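Local coordinates for ribose-phosphate pyrophosphokinase (Sulfolobus solfataricus, PDB 4TWB), which makes phosphoribosyl pyrophosphate by transferring the pyrophosphoryl group of ATP to the 1-hydroxyl of ribose 5-phosphate, at residues A[122-127]-A[140-145]. Residues are numbered along the deposited sequence; the frame is centred on the assembly and turned at random.
Sequences VVVEPH and KIVHPY. With AMP (adenosine monophosphate), chain G.
The carboxylate of Glu125 meets His143 and Tyr145 just beyond the paired ends of two parallel strands. Its OE2 accepts a hydrogen bond from His143 ND1 near the plane of the imidazole, the carboxylate turned 59° from that ring. Tyr145 OH lies 2.9 Å from Glu125 OE2 and also close to OE1, in weak hydrogen-bond contact with the carboxylate. A bend at chi2 (-59°) brings Glu125 CD round to this pair, while CG rests against Pro144 CD at 3.9 Å. CB of His143 sits over the centre of one face of the Tyr145 ring. An alanine in place of Tyr145 would probably leave the carboxylate without its hydroxyl partner, held by His143 and Arg171, and His143 CB without the ring it lies over. At the backbone, Glu125 N donates to Val142 O (3.0 Å), extending the strand ladder formed by Val123 N to Lys140 O and Val142 N to Val123 O (2.8 Å). Val122 CG1 touches Val142 CG2 on one sheet face, where Val124 CG1 meets Pro144 CG; past the strand end, Pro126 CD packs on Ile141 CG2 at 3.5 Å. Strand 138-142 is an outermost strand of the mixed sheet, next to 120-124, and Arg171 forms a salt bridge with Glu125 OE1. That positive charge, with the histidine donor, would probably stabilise an ionised carboxylate in the loop that leads to His127 of the AMP pocket, whose NE2 lies 3.0 Å from AMP O3P.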
loop_
_atom_site.group_PDB
_atom_site.type_symbol
_atom_site.label_atom_id
_atom_site.label_comp_id
_atom_site.label_asym_id
_atom_site.label_seq_id
_atom_site.Cartn_x
_atom_site.Cartn_y
_atom_site.Cartn_z
ATOM N N VAL A 122 8.233 11.368 -14.015
ATOM C CA VAL A 122 8.925 12.579 -13.573
ATOM C C VAL A 122 9.149 12.541 -12.068
ATOM O O VAL A 122 8.190 12.472 -11.300
ATOM C CB VAL A 122 8.111 13.842 -13.888
ATOM C CG1 VAL A 122 8.872 15.053 -13.437
ATOM C CG2 VAL A 122 7.817 13.926 -15.360
ATOM N N VAL A 123 10.408 12.600 -11.641
ATOM C CA VAL A 123 10.738 12.496 -10.217
ATOM C C VAL A 123 11.653 13.630 -9.766
ATOM O O VAL A 123 12.539 14.058 -10.507
ATOM C CB VAL A 123 11.452 11.173 -9.907
ATOM C CG1 VAL A 123 11.650 11.023 -8.429
ATOM C CG2 VAL A 123 10.641 10.003 -10.439
ATOM N N VAL A 124 11.442 14.123 -8.553
ATOM C CA VAL A 124 12.304 15.151 -8.001
ATOM C C VAL A 124 13.342 14.513 -7.059
ATOM O O VAL A 124 12.987 13.724 -6.191
ATOM C CB VAL A 124 11.482 16.211 -7.264
ATOM C CG1 VAL A 124 12.394 17.306 -6.706
ATOM C CG2 VAL A 124 10.457 16.808 -8.194
ATOM N N GLU A 125 14.617 14.856 -7.243
ATOM C CA GLU A 125 15.714 14.288 -6.451
ATOM C C GLU A 125 15.500 12.835 -6.061
ATOM O O GLU A 125 15.317 12.518 -4.880
ATOM C CB GLU A 125 16.020 15.100 -5.178
ATOM C CG GLU A 125 16.796 16.365 -5.383
ATOM C CD GLU A 125 18.139 16.142 -6.031
ATOM O OE1 GLU A 125 19.090 15.698 -5.351
ATOM O OE2 GLU A 125 18.242 16.446 -7.232
ATOM N N PRO A 126 15.548 11.944 -7.044
ATOM C CA PRO A 126 15.601 10.510 -6.750
ATOM C C PRO A 126 16.842 10.244 -5.911
ATOM O O PRO A 126 17.889 10.784 -6.242
ATOM C CB PRO A 126 15.781 9.885 -8.137
ATOM C CG PRO A 126 16.416 11.008 -8.956
ATOM C CD PRO A 126 15.665 12.214 -8.485
ATOM N N HIS A 127 16.737 9.439 -4.859
ATOM C CA HIS A 127 17.889 9.134 -4.022
ATOM C C HIS A 127 19.164 8.750 -4.794
ATOM O O HIS A 127 20.266 9.150 -4.425
ATOM C CB HIS A 127 17.542 8.040 -3.030
ATOM C CG HIS A 127 18.662 7.687 -2.098
ATOM N ND1 HIS A 127 18.981 8.448 -0.995
ATOM C CD2 HIS A 127 19.530 6.645 -2.103
ATOM C CE1 HIS A 127 19.994 7.888 -0.357
ATOM N NE2 HIS A 127 20.347 6.796 -1.010
ATOM N N LYS A 140 12.247 11.739 -16.741
ATOM C CA LYS A 140 12.614 13.136 -16.563
ATOM C C LYS A 140 12.899 13.376 -15.090
ATOM O O LYS A 140 11.976 13.427 -14.266
ATOM C CB LYS A 140 11.526 14.068 -17.092
ATOM C CG LYS A 140 11.244 13.804 -18.545
ATOM C CD LYS A 140 10.790 15.020 -19.314
ATOM C CE LYS A 140 11.058 14.811 -20.811
ATOM N NZ LYS A 140 10.375 15.819 -21.678
ATOM N N ILE A 141 14.185 13.481 -14.762
ATOM C CA ILE A 141 14.622 13.798 -13.406
ATOM C C ILE A 141 14.634 15.319 -13.174
ATOM O O ILE A 141 14.990 16.088 -14.062
ATOM C CB ILE A 141 16.006 13.194 -13.154
ATOM C CG1 ILE A 141 15.980 11.711 -13.529
ATOM C CG2 ILE A 141 16.436 13.404 -11.729
ATOM C CD1 ILE A 141 17.248 10.957 -13.201
ATOM N N VAL A 142 14.202 15.750 -11.995
ATOM C CA VAL A 142 14.142 17.173 -11.684
ATOM C C VAL A 142 15.033 17.468 -10.496
ATOM O O VAL A 142 14.804 16.935 -9.411
ATOM C CB VAL A 142 12.705 17.635 -11.332
ATOM C CG1 VAL A 142 12.701 19.126 -11.010
ATOM C CG2 VAL A 142 11.739 17.338 -12.459
ATOM N N HIS A 143 16.050 18.304 -10.700
ATOM C CA HIS A 143 16.904 18.755 -9.601
ATOM C C HIS A 143 16.599 20.213 -9.322
ATOM O O HIS A 143 17.015 21.085 -10.069
ATOM C CB HIS A 143 18.376 18.604 -9.980
ATOM C CG HIS A 143 18.765 17.213 -10.387
ATOM N ND1 HIS A 143 18.978 16.201 -9.478
ATOM C CD2 HIS A 143 18.996 16.674 -11.606
ATOM C CE1 HIS A 143 19.317 15.095 -10.114
ATOM N NE2 HIS A 143 19.341 15.356 -11.409
ATOM N N PRO A 144 15.869 20.492 -8.241
ATOM C CA PRO A 144 15.422 21.871 -8.004
ATOM C C PRO A 144 16.525 22.746 -7.385
ATOM O O PRO A 144 16.254 23.527 -6.469
ATOM C CB PRO A 144 14.292 21.689 -6.982
ATOM C CG PRO A 144 14.518 20.320 -6.368
ATOM C CD PRO A 144 15.655 19.641 -7.060
ATOM N N TYR A 145 17.752 22.603 -7.875
ATOM C CA TYR A 145 18.896 23.278 -7.269
ATOM C C TYR A 145 18.800 24.797 -7.305
ATOM O O TYR A 145 19.070 25.446 -6.303
ATOM C CB TYR A 145 20.214 22.772 -7.856
ATOM C CG TYR A 145 20.423 21.275 -7.662
ATOM C CD1 TYR A 145 19.707 20.572 -6.700
ATOM C CD2 TYR A 145 21.346 20.574 -8.425
ATOM C CE1 TYR A 145 19.893 19.216 -6.512
ATOM C CE2 TYR A 145 21.536 19.207 -8.244
ATOM C CZ TYR A 145 20.809 18.539 -7.282
ATOM O OH TYR A 145 20.996 17.189 -7.096
HETATM P P AMP G . 21.172 5.228 2.438
HETATM O O1P AMP G . 22.420 6.039 2.165
HETATM O O2P AMP G . 20.278 5.783 3.527
HETATM O O3P AMP G . 20.452 4.781 1.185
HETATM O "O5'" AMP G . 21.738 3.852 3.053
HETATM C "C5'" AMP G . 21.332 2.602 2.498
HETATM C "C4'" AMP G . 20.772 1.710 3.599
HETATM O "O4'" AMP G . 19.533 2.251 4.082
HETATM C "C3'" AMP G . 20.501 0.301 3.084
HETATM O "O3'" AMP G . 21.293 -0.644 3.817
HETATM C "C2'" AMP G . 19.006 0.075 3.279
HETATM O "O2'" AMP G . 18.703 -1.227 3.812
HETATM C "C1'" AMP G . 18.560 1.209 4.203
HETATM N N9 AMP G . 17.179 1.676 3.878
HETATM C C8 AMP G . 16.460 1.363 2.770
HETATM N N7 AMP G . 15.230 1.943 2.789
HETATM C C5 AMP G . 15.142 2.633 3.946
HETATM C C6 AMP G . 14.117 3.472 4.613
HETATM N N6 AMP G . 12.918 3.686 4.018
HETATM N N1 AMP G . 14.419 4.022 5.822
HETATM C C2 AMP G . 15.618 3.821 6.415
HETATM N N3 AMP G . 16.601 3.068 5.877
HETATM C C4 AMP G . 16.422 2.453 4.668
#